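Hexokinase (PDB 1BDG) catalyses the ATP-dependent phosphorylation of glucose and other hexoses to hexose 6-phosphates, the entry step of glycolysis. Local coordinates at residues E14-F19 with C367-K372; E27-R32 with A375-A380; C261-F266 with E283-G288. All coordinates share one frame; numbering follows the deposited sequence.

Contact 1 of 3, residues E14-F19 with C367-K372; sequences EILKPF and CEMVVK
Residues 14-19, where the N-terminal helix 5-16 of this hexokinase gives way to a short 3-10 segment, pack on the long helix 357-389 of the large subdomain through Leu16 and Phe19, which meet Met369 and Val370. Met369 carries the largest share of the contact. Its chain folds back at chi2 (-46°) and again at chi3, bringing its methyl end up to the other segment: Met369 CE comes 3.5 Å from Leu16 O and 4.3 Å from Phe19 CB. Nearer its root, Met369 CG is touched by two atoms of Leu16, lying 4.1 Å from CD1 and about as far from CB, with the two side chains running slantwise past each other. Beside this, Phe19 and Val370 lie alongside one another and point the same way; ring atom CE2 of Phe19 meets the CG2 methyl of Val370 at 4.0 Å. Helix 288-304 contributes Ile298, which touches both Leu16 and Val370, while Thr264 packs on Phe19. No hydrogen bond or salt bridge crosses between the segments. The contact is largely apolar and rests on methyl, methylene and ring carbons, with Met369 touching by CG and CE; the carbonyl oxygen that CE approaches, Leu16 O, already accepts a hydrogen bond from Phe19 N (3.0 Å) within its own segment.

Contact 2 of 3, residues E27-R32 with A375-A380; sequences EEICDR and AYLAGA
No flat side chain lies among the groups that meet where Ile29 and Cys30 of helix 23-41 touch Leu377 and Ala380 of helix 357-389, so no ring offers a face or an edge across this junction; the flat groups stand around it. The guanidinium of Arg32 and the carboxylate of Glu28 belong to another side of helix 23-41, where both side chains touch the indole of Trp262 and form a long salt bridge with each other, Arg32 NE being 3.8 Å from Glu28 OE2. The ring of Tyr376 is turned to helix 409-420 and packs on Arg412 and Met416.

At the junction itself the helices come close, with the CA atoms of Cys30 and Ala380 only 5.4 Å apart. Cys30 CB lies 4.3 Å from Ala380 CB and 4.1 Å from Ala380 O. The sulfur swings anti to the backbone N (chi1 163°), which sets Cys30 SG 4.2 Å from Ala380 O as well; beyond these segments the cysteine also touches Cys384 and Arg387. One turn earlier in helix 357-389, the end of Leu377 comes nearer than its root does, and Leu377 CD2 meets Ile29 CG2 at 4.5 Å, a loose touch. Leu377 also rests on Met285 and Val286, and its carbonyl accepts a hydrogen bond from the hydroxyl of Tyr282. The side chain of Leu377 is about 14 Å from the bound glucose.

All four touching residues are buried, yet no hydrogen bond joins the segments. The closest approach is made where both side chains are small, at Cys30 and Ala380, which is consistent with the short CA distance; Ile29 and Leu377 add a looser apolar touch.

Contact 3 of 3, residues C261-F266 with E283-G288; sequences CWRTQF and EKMVSG. With GLC (alpha-D-glucopyranose), chain B.
One methionine makes the whole junction: Met285 alone, from the turn that carries the glucose-binding Glu283, reaches the loop at Trp262 and Arg263. Both segments belong to the large subdomain of hexokinase, whose family is part of the actin-like ATPase clan. Residues 283-286 form a weakly bonded helical turn, followed by a loop to Gly288, which probably helps to bind ATP, as in related hexokinases.

The Met285 chain turns at chi3 (93°), and Met285 CE settles against the backbone and the start of the arginine chain, 3.9 Å from Trp262 O and 4.0 Å from Arg263 CG. The sulfur joins in, Met285 SD lying 4.1 Å from Arg263 CG, and the two side chains cross at about a right angle. Only the aliphatic root of Arg263 is used; its guanidinium goes on to long, weak ion pairs with Asp260 and Asp271. The indole of Trp262 leads away from Met285, one of its faces being covered by Cys261 CB. Met285 also touches Leu259, Asp267, Arg373 and Leu377.

Past Arg263 the chain enters helix 265-272, with Thr264 at the N-cap: its OG1 accepts a weak capping hydrogen bond from Phe266 N. In the other segment, Glu283 O takes two backbone donors, Val286 N at 3.0 Å and Ser287 N at 2.8 Å, which closes the turn. The glutamate's side chain heads for the sugar, CG anti to the backbone N (chi1 168°) and the chain extended beyond it. At its end Glu283 OE2, which also accepts a hydrogen bond from the backbone N of Thr222, receives one from the anomeric hydroxyl of glucose, with GLC O1 2.7 Å from Glu283 OE2.

Along the chain the order is 14-19, 27-32, 261-266, 283-288, 367-372 and 375-380, so contacts 1 and 2 interleave and contact 3 is nested inside both. Contacts 1 and 2, with centres 16 Å apart, bring successive N-terminal helices onto the one long helix 357-389. Contact 3 lies 11 Å from the first and 12 Å from the second, centre to centre, and touches each; on the side of contact 1, Ile15 and Phe19 both pack on Phe266. Contact 3 thus links the two, tying the N-terminal segments to the large subdomain and, through 283-288, to the glucose pocket.

Contact 1 of 3, residues E14-F19 with C367-K372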
loop_
_atom_site.group_PDB
_atom_site.type_symbol
_atom_site.label_atom_id
_atom_site.label_comp_id
_atom_site.label_asym_id
_atom_site.label_seq_id
_atom_site.Cartn_x
_atom_site.Cartn_y
_atom_site.Cartn_z
ATOM N N GLU A 14 -0.853 30.310 0.307
ATOM C CA GLU A 14 -2.103 30.479 -0.413
ATOM C C GLU A 14 -2.316 29.413 -1.498
ATOM O O GLU A 14 -3.441 28.948 -1.724
ATOM C CB GLU A 14 -2.133 31.894 -1.002
ATOM C CG GLU A 14 -3.520 32.485 -1.148
ATOM C CD GLU A 14 -4.300 32.478 0.156
ATOM O OE1 GLU A 14 -3.656 32.424 1.242
ATOM O OE2 GLU A 14 -5.559 32.515 0.092
ATOM N N ILE A 15 -1.231 29.013 -2.147
ATOM C CA ILE A 15 -1.282 28.013 -3.216
ATOM C C ILE A 15 -1.504 26.619 -2.620
ATOM O O ILE A 15 -2.332 25.835 -3.116
ATOM C CB ILE A 15 0.037 28.073 -4.078
ATOM C CG1 ILE A 15 0.130 29.447 -4.750
ATOM C CG2 ILE A 15 0.096 26.936 -5.111
ATOM C CD1 ILE A 15 1.520 29.908 -5.027
ATOM N N LEU A 16 -0.795 26.333 -1.527
ATOM C CA LEU A 16 -0.909 25.042 -0.850
ATOM C C LEU A 16 -2.072 24.953 0.133
ATOM O O LEU A 16 -2.293 23.916 0.751
ATOM C CB LEU A 16 0.402 24.685 -0.156
ATOM C CG LEU A 16 1.568 24.558 -1.131
ATOM C CD1 LEU A 16 2.791 24.155 -0.370
ATOM C CD2 LEU A 16 1.239 23.534 -2.200
ATOM N N LYS A 17 -2.867 26.010 0.218
ATOM C CA LYS A 17 -4.009 26.009 1.128
ATOM C C LYS A 17 -5.019 24.877 0.853
ATOM O O LYS A 17 -5.545 24.280 1.783
ATOM C CB LYS A 17 -4.684 27.390 1.163
ATOM C CG LYS A 17 -5.430 27.663 2.452
ATOM C CD LYS A 17 -5.764 29.122 2.651
ATOM C CE LYS A 17 -6.835 29.213 3.730
ATOM N NZ LYS A 17 -7.276 30.585 4.100
ATOM N N PRO A 18 -5.258 24.524 -0.421
ATOM C CA PRO A 18 -6.209 23.446 -0.695
ATOM C C PRO A 18 -5.815 22.107 -0.102
ATOM O O PRO A 18 -6.595 21.167 -0.186
ATOM C CB PRO A 18 -6.229 23.387 -2.216
ATOM C CG PRO A 18 -6.068 24.797 -2.575
ATOM C CD PRO A 18 -4.916 25.207 -1.675
ATOM N N PHE A 19 -4.577 21.999 0.399
ATOM C CA PHE A 19 -4.085 20.769 1.044
ATOM C C PHE A 19 -4.424 20.787 2.531
ATOM O O PHE A 19 -4.463 19.741 3.161
ATOM C CB PHE A 19 -2.568 20.631 0.931
ATOM C CG PHE A 19 -2.087 20.213 -0.410
ATOM C CD1 PHE A 19 -1.957 21.142 -1.436
ATOM C CD2 PHE A 19 -1.707 18.906 -0.642
ATOM C CE1 PHE A 19 -1.450 20.782 -2.677
ATOM C CE2 PHE A 19 -1.192 18.528 -1.895
ATOM C CZ PHE A 19 -1.065 19.477 -2.914
ATOM N N CYS A 367 6.556 19.799 1.553
ATOM C CA CYS A 367 6.645 18.422 2.076
ATOM C C CYS A 367 5.638 18.193 3.206
ATOM O O CYS A 367 4.833 17.267 3.147
ATOM C CB CYS A 367 8.043 18.118 2.644
ATOM S SG CYS A 367 9.384 17.875 1.460
ATOM N N GLU A 368 5.755 18.999 4.264
ATOM C CA GLU A 368 4.870 18.952 5.428
ATOM C C GLU A 368 3.389 18.915 5.024
ATOM O O GLU A 368 2.615 18.133 5.566
ATOM C CB GLU A 368 5.121 20.178 6.333
ATOM C CG GLU A 368 4.104 20.333 7.459
ATOM C CD GLU A 368 4.095 21.727 8.091
ATOM O OE1 GLU A 368 3.612 22.692 7.448
ATOM O OE2 GLU A 368 4.540 21.854 9.254
ATOM N N MET A 369 2.997 19.775 4.088
ATOM C CA MET A 369 1.618 19.830 3.630
ATOM C C MET A 369 1.209 18.491 3.058
ATOM O O MET A 369 0.233 17.885 3.505
ATOM C CB MET A 369 1.420 20.907 2.556
ATOM C CG MET A 369 1.509 22.330 3.051
ATOM S SD MET A 369 0.583 22.600 4.543
ATOM C CE MET A 369 -0.930 23.239 3.898
ATOM N N VAL A 370 1.986 18.019 2.094
ATOM C CA VAL A 370 1.706 16.761 1.436
ATOM C C VAL A 370 1.699 15.574 2.376
ATOM O O VAL A 370 0.789 14.767 2.341
ATOM C CB VAL A 370 2.708 16.512 0.302
ATOM C CG1 VAL A 370 2.508 15.127 -0.311
ATOM C CG2 VAL A 370 2.561 17.618 -0.751
ATOM N N VAL A 371 2.703 15.482 3.232
ATOM C CA VAL A 371 2.830 14.367 4.165
ATOM C C VAL A 371 1.801 14.390 5.291
ATOM O O VAL A 371 1.392 13.333 5.772
ATOM C CB VAL A 371 4.293 14.275 4.715
ATOM C CG1 VAL A 371 4.304 13.896 6.194
ATOM C CG2 VAL A 371 5.105 13.276 3.880
ATOM N N LYS A 372 1.379 15.587 5.693
ATOM C CA LYS A 372 0.386 15.753 6.756
ATOM C C LYS A 372 -0.983 15.228 6.331
ATOM O O LYS A 372 -1.644 14.499 7.075
ATOM C CB LYS A 372 0.260 17.222 7.125
ATOM C CG LYS A 372 0.980 17.630 8.385
ATOM C CD LYS A 372 0.088 18.469 9.313
#

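Contact 2 of 3, residues E27-R32 with A375-A380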
loop_
_atom_site.group_PDB
_atom_site.type_symbol
_atom_site.label_atom_id
_atom_site.label_comp_id
_atom_site.label_asym_id
_atom_site.label_seq_id
_atom_site.Cartn_x
_atom_site.Cartn_y
_atom_site.Cartn_z
ATOM N N GLU A 27 -14.009 13.841 8.187
ATOM C CA GLU A 27 -15.251 13.190 8.621
ATOM C C GLU A 27 -16.026 12.793 7.348
ATOM O O GLU A 27 -16.498 11.670 7.218
ATOM C CB GLU A 27 -16.095 14.135 9.502
ATOM C CG GLU A 27 -15.408 14.555 10.820
ATOM C CD GLU A 27 -16.197 15.576 11.676
ATOM O OE1 GLU A 27 -16.933 16.424 11.119
ATOM O OE2 GLU A 27 -16.043 15.563 12.919
ATOM N N GLU A 28 -16.049 13.691 6.372
ATOM C CA GLU A 28 -16.731 13.466 5.110
ATOM C C GLU A 28 -16.077 12.416 4.216
ATOM O O GLU A 28 -16.768 11.540 3.704
ATOM C CB GLU A 28 -16.816 14.757 4.334
ATOM C CG GLU A 28 -17.636 14.638 3.088
ATOM C CD GLU A 28 -18.885 15.440 3.215
ATOM O OE1 GLU A 28 -18.759 16.587 3.736
ATOM O OE2 GLU A 28 -19.976 14.920 2.832
ATOM N N ILE A 29 -14.774 12.531 3.956
ATOM C CA ILE A 29 -14.102 11.524 3.119
ATOM C C ILE A 29 -14.504 10.167 3.708
ATOM O O ILE A 29 -15.107 9.335 3.030
ATOM C CB ILE A 29 -12.555 11.675 3.129
ATOM C CG1 ILE A 29 -12.131 12.861 2.269
ATOM C CG2 ILE A 29 -11.878 10.404 2.654
ATOM C CD1 ILE A 29 -12.012 14.160 3.027
ATOM N N CYS A 30 -14.271 10.014 5.009
ATOM C CA CYS A 30 -14.632 8.805 5.736
ATOM C C CYS A 30 -16.091 8.429 5.510
ATOM O O CYS A 30 -16.390 7.284 5.182
ATOM C CB CYS A 30 -14.371 9.008 7.223
ATOM S SG CYS A 30 -15.169 7.836 8.289
ATOM N N ASP A 31 -16.981 9.408 5.623
ATOM C CA ASP A 31 -18.421 9.212 5.436
ATOM C C ASP A 31 -18.759 8.685 4.055
ATOM O O ASP A 31 -19.561 7.771 3.919
ATOM C CB ASP A 31 -19.150 10.529 5.640
ATOM C CG ASP A 31 -20.374 10.382 6.482
ATOM O OD1 ASP A 31 -20.228 9.886 7.618
ATOM O OD2 ASP A 31 -21.469 10.767 6.020
ATOM N N ARG A 32 -18.188 9.314 3.031
ATOM C CA ARG A 32 -18.374 8.910 1.636
ATOM C C ARG A 32 -17.738 7.526 1.422
ATOM O O ARG A 32 -18.320 6.656 0.776
ATOM C CB ARG A 32 -17.713 9.940 0.691
ATOM C CG ARG A 32 -18.535 11.188 0.445
ATOM C CD ARG A 32 -17.729 12.312 -0.170
ATOM N NE ARG A 32 -18.546 13.513 -0.344
ATOM C CZ ARG A 32 -19.058 13.924 -1.510
ATOM N NH1 ARG A 32 -18.823 13.244 -2.631
ATOM N NH2 ARG A 32 -19.892 14.967 -1.543
ATOM N N ALA A 375 -1.081 11.177 5.884
ATOM C CA ALA A 375 -1.340 10.449 7.132
ATOM C C ALA A 375 -2.805 10.574 7.528
ATOM O O ALA A 375 -3.495 9.574 7.698
ATOM C CB ALA A 375 -0.432 10.962 8.257
ATOM N N TYR A 376 -3.296 11.800 7.613
ATOM C CA TYR A 376 -4.683 12.037 7.967
ATOM C C TYR A 376 -5.647 11.270 7.071
ATOM O O TYR A 376 -6.662 10.774 7.540
ATOM C CB TYR A 376 -4.989 13.526 7.907
ATOM C CG TYR A 376 -4.379 14.321 9.025
ATOM C CD1 TYR A 376 -3.901 13.693 10.172
ATOM C CD2 TYR A 376 -4.296 15.702 8.955
ATOM C CE1 TYR A 376 -3.364 14.417 11.215
ATOM C CE2 TYR A 376 -3.753 16.439 9.997
ATOM C CZ TYR A 376 -3.290 15.784 11.122
ATOM O OH TYR A 376 -2.739 16.495 12.149
ATOM N N LEU A 377 -5.340 11.161 5.783
ATOM C CA LEU A 377 -6.227 10.428 4.893
ATOM C C LEU A 377 -6.318 8.944 5.286
ATOM O O LEU A 377 -7.423 8.406 5.411
ATOM C CB LEU A 377 -5.830 10.617 3.425
ATOM C CG LEU A 377 -6.229 11.937 2.747
ATOM C CD1 LEU A 377 -5.709 12.007 1.329
ATOM C CD2 LEU A 377 -7.730 12.084 2.749
ATOM N N ALA A 378 -5.176 8.309 5.557
ATOM C CA ALA A 378 -5.150 6.893 5.955
ATOM C C ALA A 378 -5.887 6.766 7.282
ATOM O O ALA A 378 -6.635 5.796 7.507
ATOM C CB ALA A 378 -3.723 6.415 6.103
ATOM N N GLY A 379 -5.700 7.786 8.124
ATOM C CA GLY A 379 -6.336 7.849 9.426
ATOM C C GLY A 379 -7.846 7.883 9.310
ATOM O O GLY A 379 -8.549 7.239 10.085
ATOM N N ALA A 380 -8.362 8.616 8.333
ATOM C CA ALA A 380 -9.800 8.682 8.154
ATOM C C ALA A 380 -10.232 7.282 7.783
ATOM O O ALA A 380 -11.151 6.737 8.376
ATOM C CB ALA A 380 -10.163 9.657 7.060
#

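Contact 3 of 3, residues C261-F266 with E283-G288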
loop_
_atom_site.group_PDB
_atom_site.type_symbol
_atom_site.label_atom_id
_atom_site.label_comp_id
_atom_site.label_asym_id
_atom_site.label_seq_id
_atom_site.Cartn_x
_atom_site.Cartn_y
_atom_site.Cartn_z
ATOM N N CYS A 261 -13.714 17.188 -4.497
ATOM C CA CYS A 261 -13.674 18.495 -3.868
ATOM C C CYS A 261 -12.348 18.707 -3.161
ATOM O O CYS A 261 -11.911 19.841 -2.945
ATOM C CB CYS A 261 -14.786 18.598 -2.841
ATOM S SG CYS A 261 -16.379 18.475 -3.561
ATOM N N TRP A 262 -11.713 17.597 -2.816
ATOM C CA TRP A 262 -10.473 17.610 -2.077
ATOM C C TRP A 262 -9.217 17.397 -2.911
ATOM O O TRP A 262 -8.107 17.601 -2.429
ATOM C CB TRP A 262 -10.593 16.596 -0.948
ATOM C CG TRP A 262 -11.818 16.880 -0.107
ATOM C CD1 TRP A 262 -11.951 17.856 0.819
ATOM C CD2 TRP A 262 -13.069 16.185 -0.138
ATOM N NE1 TRP A 262 -13.195 17.818 1.377
ATOM C CE2 TRP A 262 -13.909 16.803 0.807
ATOM C CE3 TRP A 262 -13.569 15.103 -0.874
ATOM C CZ2 TRP A 262 -15.215 16.384 1.033
ATOM C CZ3 TRP A 262 -14.872 14.687 -0.650
ATOM C CH2 TRP A 262 -15.677 15.333 0.300
ATOM N N ARG A 263 -9.385 16.980 -4.154
ATOM C CA ARG A 263 -8.244 16.787 -5.034
ATOM C C ARG A 263 -7.837 18.136 -5.630
ATOM O O ARG A 263 -8.690 18.910 -6.068
ATOM C CB ARG A 263 -8.575 15.770 -6.120
ATOM C CG ARG A 263 -8.843 14.401 -5.540
ATOM C CD ARG A 263 -9.188 13.364 -6.592
ATOM N NE ARG A 263 -8.086 13.152 -7.517
ATOM C CZ ARG A 263 -8.050 13.601 -8.770
ATOM N NH1 ARG A 263 -9.072 14.299 -9.286
ATOM N NH2 ARG A 263 -6.967 13.365 -9.500
ATOM N N THR A 264 -6.537 18.434 -5.565
ATOM C CA THR A 264 -5.966 19.680 -6.078
ATOM C C THR A 264 -5.379 19.478 -7.474
ATOM O O THR A 264 -5.372 18.357 -7.996
ATOM C CB THR A 264 -4.857 20.195 -5.146
ATOM O OG1 THR A 264 -3.737 19.307 -5.200
ATOM C CG2 THR A 264 -5.354 20.278 -3.713
ATOM N N GLN A 265 -4.864 20.555 -8.066
ATOM C CA GLN A 265 -4.283 20.488 -9.414
ATOM C C GLN A 265 -2.981 19.694 -9.478
ATOM O O GLN A 265 -2.619 19.152 -10.522
ATOM C CB GLN A 265 -4.084 21.890 -10.018
ATOM C CG GLN A 265 -3.296 22.868 -9.148
ATOM C CD GLN A 265 -2.701 24.040 -9.935
ATOM O OE1 GLN A 265 -1.665 23.904 -10.603
ATOM N NE2 GLN A 265 -3.334 25.196 -9.827
ATOM N N PHE A 266 -2.293 19.626 -8.349
ATOM C CA PHE A 266 -1.048 18.895 -8.239
ATOM C C PHE A 266 -1.382 17.406 -8.262
ATOM O O PHE A 266 -0.640 16.590 -8.799
ATOM C CB PHE A 266 -0.376 19.301 -6.940
ATOM C CG PHE A 266 -0.215 20.790 -6.797
ATOM C CD1 PHE A 266 0.631 21.496 -7.645
ATOM C CD2 PHE A 266 -0.937 21.493 -5.844
ATOM C CE1 PHE A 266 0.760 22.876 -7.552
ATOM C CE2 PHE A 266 -0.814 22.876 -5.742
ATOM C CZ PHE A 266 0.042 23.569 -6.605
ATOM N N GLU A 283 -5.316 6.405 -3.478
ATOM C CA GLU A 283 -3.963 5.945 -3.196
ATOM C C GLU A 283 -2.904 6.978 -3.530
ATOM O O GLU A 283 -1.921 7.129 -2.816
ATOM C CB GLU A 283 -3.658 4.660 -3.953
ATOM C CG GLU A 283 -2.188 4.287 -3.925
ATOM C CD GLU A 283 -1.922 2.953 -4.523
ATOM O OE1 GLU A 283 -1.841 2.866 -5.760
ATOM O OE2 GLU A 283 -1.804 1.985 -3.753
ATOM N N LYS A 284 -3.102 7.671 -4.638
ATOM C CA LYS A 284 -2.170 8.684 -5.091
ATOM C C LYS A 284 -2.063 9.880 -4.147
ATOM O O LYS A 284 -1.140 10.696 -4.276
ATOM C CB LYS A 284 -2.555 9.113 -6.504
ATOM C CG LYS A 284 -2.282 8.032 -7.519
ATOM C CD LYS A 284 -3.005 8.250 -8.814
ATOM C CE LYS A 284 -2.196 7.719 -9.982
ATOM N NZ LYS A 284 -2.838 6.616 -10.713
ATOM N N MET A 285 -3.011 9.992 -3.212
ATOM C CA MET A 285 -3.014 11.079 -2.233
ATOM C C MET A 285 -2.331 10.620 -0.959
ATOM O O MET A 285 -1.851 11.439 -0.195
ATOM C CB MET A 285 -4.447 11.504 -1.870
ATOM C CG MET A 285 -5.300 12.110 -2.999
ATOM S SD MET A 285 -7.067 12.245 -2.587
ATOM C CE MET A 285 -7.196 13.868 -1.938
ATOM N N VAL A 286 -2.210 9.305 -0.799
ATOM C CA VAL A 286 -1.658 8.678 0.404
ATOM C C VAL A 286 -0.321 7.902 0.372
ATOM O O VAL A 286 0.541 8.126 1.223
ATOM C CB VAL A 286 -2.731 7.730 1.028
ATOM C CG1 VAL A 286 -2.236 7.111 2.305
ATOM C CG2 VAL A 286 -4.005 8.480 1.281
ATOM N N SER A 287 -0.158 6.993 -0.587
ATOM C CA SER A 287 1.027 6.145 -0.664
ATOM C C SER A 287 2.411 6.701 -0.986
ATOM O O SER A 287 2.571 7.714 -1.675
ATOM C CB SER A 287 0.745 4.979 -1.594
ATOM O OG SER A 287 0.731 5.400 -2.949
ATOM N N GLY A 288 3.411 5.919 -0.583
ATOM C CA GLY A 288 4.809 6.250 -0.787
ATOM C C GLY A 288 5.305 6.392 -2.218
ATOM O O GLY A 288 6.285 7.082 -2.457
HETATM C C1 GLC B . -1.911 -1.277 -4.261
HETATM C C2 GLC B . -2.539 -2.596 -4.711
HETATM C C3 GLC B . -3.189 -3.282 -3.531
HETATM C C4 GLC B . -2.167 -3.465 -2.422
HETATM C C5 GLC B . -1.592 -2.117 -2.044
HETATM C C6 GLC B . -0.514 -2.231 -0.982
HETATM O O1 GLC B . -2.911 -0.489 -3.707
HETATM O O2 GLC B . -3.529 -2.364 -5.712
HETATM O O3 GLC B . -3.699 -4.549 -3.917
HETATM O O4 GLC B . -2.775 -4.067 -1.305
HETATM O O5 GLC B . -0.986 -1.525 -3.194
HETATM O O6 GLC B . 0.747 -2.506 -1.555
#